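Local coordinates for NO-binding heme-dependent sensor protein (PDB 4U99), which binds heme b and probably senses nitric oxide as an H-NOX gas sensor protein, at residues Q121-N126 with M173-L178. The protein carries 3 engineered substitutions. Numbering follows the deposited sequence.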
ATOM      1  N   GLN A 121       6.753  -8.825  13.945  1.00 38.49           N
ATOM      2  CA  GLN A 121       7.589  -9.309  15.036  1.00 40.93           C
ATOM      3  C   GLN A 121       8.980  -8.702  14.906  1.00 43.62           C
ATOM      4  O   GLN A 121       9.612  -8.816  13.855  1.00 38.71           O
ATOM      5  CB  GLN A 121       7.680 -10.839  15.024  1.00 39.14           C
ATOM      6  CG  GLN A 121       6.350 -11.553  15.236  1.00 41.95           C
ATOM      7  CD  GLN A 121       5.848 -11.442  16.663  1.00 45.25           C
ATOM      8  OE1 GLN A 121       6.630 -11.491  17.613  1.00 45.01           O
ATOM      9  NE2 GLN A 121       4.538 -11.291  16.820  1.00 46.44           N
ATOM     10  N   LEU A 122       9.452  -8.054  15.967  1.00 40.70           N
ATOM     11  CA  LEU A 122      10.803  -7.505  15.976  1.00 42.32           C
ATOM     12  C   LEU A 122      11.826  -8.631  15.986  1.00 46.58           C
ATOM     13  O   LEU A 122      11.720  -9.571  16.775  1.00 48.66           O
ATOM     14  CB  LEU A 122      11.022  -6.594  17.187  1.00 43.90           C
ATOM     15  CG  LEU A 122      10.289  -5.255  17.195  1.00 48.48           C
ATOM     16  CD1 LEU A 122      10.641  -4.476  18.457  1.00 51.74           C
ATOM     17  CD2 LEU A 122      10.619  -4.438  15.955  1.00 47.55           C
ATOM     18  N   LEU A 123      12.806  -8.529  15.093  1.00 42.05           N
ATOM     19  CA  LEU A 123      13.889  -9.501  15.007  1.00 42.16           C
ATOM     20  C   LEU A 123      15.205  -8.839  15.394  1.00 46.84           C
ATOM     21  O   LEU A 123      15.284  -7.615  15.463  1.00 43.96           O
ATOM     22  CB  LEU A 123      13.999 -10.071  13.594  1.00 42.00           C
ATOM     23  CG  LEU A 123      12.715 -10.502  12.891  1.00 41.85           C
ATOM     24  CD1 LEU A 123      13.059 -10.956  11.487  1.00 44.17           C
ATOM     25  CD2 LEU A 123      12.007 -11.602  13.663  1.00 42.23           C
ATOM     26  N   PRO A 124      16.248  -9.646  15.636  1.00 48.76           N
ATOM     27  CA  PRO A 124      17.580  -9.071  15.859  1.00 51.93           C
ATOM     28  C   PRO A 124      18.111  -8.382  14.601  1.00 47.64           C
ATOM     29  O   PRO A 124      17.548  -8.567  13.522  1.00 43.40           O
ATOM     30  CB  PRO A 124      18.440 -10.290  16.224  1.00 52.52           C
ATOM     31  CG  PRO A 124      17.465 -11.365  16.612  1.00 51.02           C
ATOM     32  CD  PRO A 124      16.247 -11.112  15.791  1.00 44.65           C
ATOM     33  N   ASN A 125      19.172  -7.596  14.746  1.00 48.91           N
ATOM     34  CA  ASN A 125      19.820  -6.952  13.605  1.00 54.06           C
ATOM     35  C   ASN A 125      18.890  -5.975  12.893  1.00 47.32           C
ATOM     36  O   ASN A 125      18.943  -5.841  11.669  1.00 47.60           O
ATOM     37  CB  ASN A 125      20.325  -8.002  12.606  1.00 52.44           C
ATOM     38  CG  ASN A 125      21.299  -8.981  13.225  1.00 60.28           C
ATOM     39  OD1 ASN A 125      21.154 -10.199  13.087  1.00 63.04           O
ATOM     40  ND2 ASN A 125      22.304  -8.454  13.909  1.00 60.69           N
ATOM     41  N   ASN A 126      18.038  -5.302  13.661  1.00 44.94           N
ATOM     42  CA  ASN A 126      17.142  -4.276  13.127  1.00 49.14           C
ATOM     43  C   ASN A 126      16.266  -4.783  11.985  1.00 46.31           C
ATOM     44  O   ASN A 126      16.049  -4.086  10.988  1.00 44.20           O
ATOM     45  CB  ASN A 126      17.954  -3.063  12.665  1.00 51.45           C
ATOM     46  CG  ASN A 126      18.467  -2.240  13.823  1.00 55.79           C
ATOM     47  OD1 ASN A 126      19.669  -2.070  13.992  1.00 57.66           O
ATOM     48  ND2 ASN A 126      17.548  -1.727  14.634  1.00 58.44           N
ATOM     49  N   MET A 173       5.324 -13.759   4.059  0.62 35.34           N
ATOM     50  CA  MET A 173       6.282 -13.294   5.055  0.62 34.60           C
ATOM     51  C   MET A 173       7.187 -12.241   4.431  0.62 34.89           C
ATOM     52  O   MET A 173       7.976 -12.541   3.533  0.62 34.27           O
ATOM     53  CB  MET A 173       7.127 -14.449   5.600  0.62 36.21           C
ATOM     54  CG  MET A 173       6.390 -15.405   6.536  0.62 40.98           C
ATOM     55  SD  MET A 173       5.634 -14.638   7.993  0.62 44.13           S
ATOM     56  CE  MET A 173       6.934 -13.533   8.552  0.62 40.21           C
ATOM     57  N   LEU A 174       7.056 -11.005   4.901  1.00 33.97           N
ATOM     58  CA  LEU A 174       7.908  -9.914   4.446  1.00 32.96           C
ATOM     59  C   LEU A 174       8.967  -9.656   5.504  1.00 33.65           C
ATOM     60  O   LEU A 174       8.659  -9.167   6.591  1.00 37.03           O
ATOM     61  CB  LEU A 174       7.085  -8.649   4.181  1.00 33.39           C
ATOM     62  CG  LEU A 174       6.330  -8.588   2.849  1.00 38.69           C
ATOM     63  CD1 LEU A 174       5.390  -9.755   2.688  1.00 39.54           C
ATOM     64  CD2 LEU A 174       5.563  -7.282   2.736  1.00 36.50           C
ATOM     65  N   ILE A 175      10.208 -10.005   5.192  1.00 33.42           N
ATOM     66  CA  ILE A 175      11.313  -9.786   6.113  1.00 35.28           C
ATOM     67  C   ILE A 175      11.956  -8.449   5.775  1.00 36.65           C
ATOM     68  O   ILE A 175      12.581  -8.290   4.727  1.00 33.86           O
ATOM     69  CB  ILE A 175      12.361 -10.909   6.047  1.00 39.99           C
ATOM     70  CG1 ILE A 175      11.698 -12.283   6.211  1.00 39.82           C
ATOM     71  CG2 ILE A 175      13.431 -10.702   7.110  1.00 40.41           C
ATOM     72  CD1 ILE A 175      10.941 -12.471   7.519  1.00 38.77           C
ATOM     73  N   ILE A 176      11.776  -7.491   6.677  1.00 35.14           N
ATOM     74  CA  ILE A 176      12.204  -6.115   6.464  1.00 34.16           C
ATOM     75  C   ILE A 176      13.531  -5.868   7.167  1.00 35.65           C
ATOM     76  O   ILE A 176      13.645  -6.102   8.366  1.00 38.38           O
ATOM     77  CB  ILE A 176      11.161  -5.114   6.996  1.00 36.19           C
ATOM     78  CG1 ILE A 176       9.774  -5.415   6.415  1.00 34.91           C
ATOM     79  CG2 ILE A 176      11.580  -3.680   6.673  1.00 37.29           C
ATOM     80  CD1 ILE A 176       8.655  -4.684   7.110  1.00 33.41           C
ATOM     81  N   GLU A 177      14.532  -5.412   6.425  1.00 35.77           N
ATOM     82  CA  GLU A 177      15.783  -4.986   7.041  1.00 37.57           C
ATOM     83  C   GLU A 177      15.870  -3.471   7.040  1.00 39.96           C
ATOM     84  O   GLU A 177      15.835  -2.844   5.987  1.00 39.63           O
ATOM     85  CB  GLU A 177      16.999  -5.571   6.319  1.00 38.91           C
ATOM     86  CG  GLU A 177      18.324  -5.140   6.960  1.00 42.40           C
ATOM     87  CD  GLU A 177      19.543  -5.518   6.140  1.00 52.71           C
ATOM     88  OE1 GLU A 177      19.378  -6.058   5.024  1.00 53.91           O
ATOM     89  OE2 GLU A 177      20.672  -5.268   6.613  1.00 58.15           O
ATOM     90  N   LEU A 178      15.984  -2.890   8.227  1.00 38.16           N
ATOM     91  CA  LEU A 178      16.230  -1.461   8.350  1.00 41.42           C
ATOM     92  C   LEU A 178      17.726  -1.198   8.197  1.00 41.36           C
ATOM     93  O   LEU A 178      18.509  -1.491   9.097  1.00 41.95           O
ATOM     94  CB  LEU A 178      15.718  -0.940   9.693  1.00 38.88           C
ATOM     95  CG  LEU A 178      15.892   0.554   9.973  1.00 44.69           C
ATOM     96  CD1 LEU A 178      15.115   1.397   8.974  1.00 41.31           C
ATOM     97  CD2 LEU A 178      15.451   0.865  11.394  1.00 44.92           C
TER
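Leu123, on the edge of the sheet, reaches across strand 127-133, where it touches Ala129, to Ile175, two strands away: its CD1 lies 4.4 Å from Ile175 CG2, a loose apolar touch over one face of the antiparallel sheet. The CA atoms of this pair are 9.3 Å apart, as suits strands with another between them, so side chains alone bridge the gap. Pro124 and Asn125 then carry the chain round the hairpin turn, where Asn125 and Asn126 both have positive phi (63° and 55°), and the path bends back toward 173-178. At Asn126 the backbones meet: Leu178 N donates to Asn126 O at 3.0 Å. The same oxygen lies 3.4 Å from Leu178 CB, and the CB atoms of Asn126 and Leu178 are 4.3 Å apart. With CG of Leu178 opposite its own backbone N (chi1 -180°), the rest of the side chain leads off from Asn126 O, and it touches Thr92 and Ile157. The bond extends the ladder formed by Ile176 with Ile128 and Leu174 with Leu130, pinning the turn of a beta-hairpin to the next strand of the H-NOX sheet; the side chain of Ile176 is about 7 Å from the heme. Strand 127-133 thus runs between 117-123 and 172-180, while helix 91-96 packs against Leu122, Ile176 and Leu178, and strand 156-163 flanks 172-180 on its other edge.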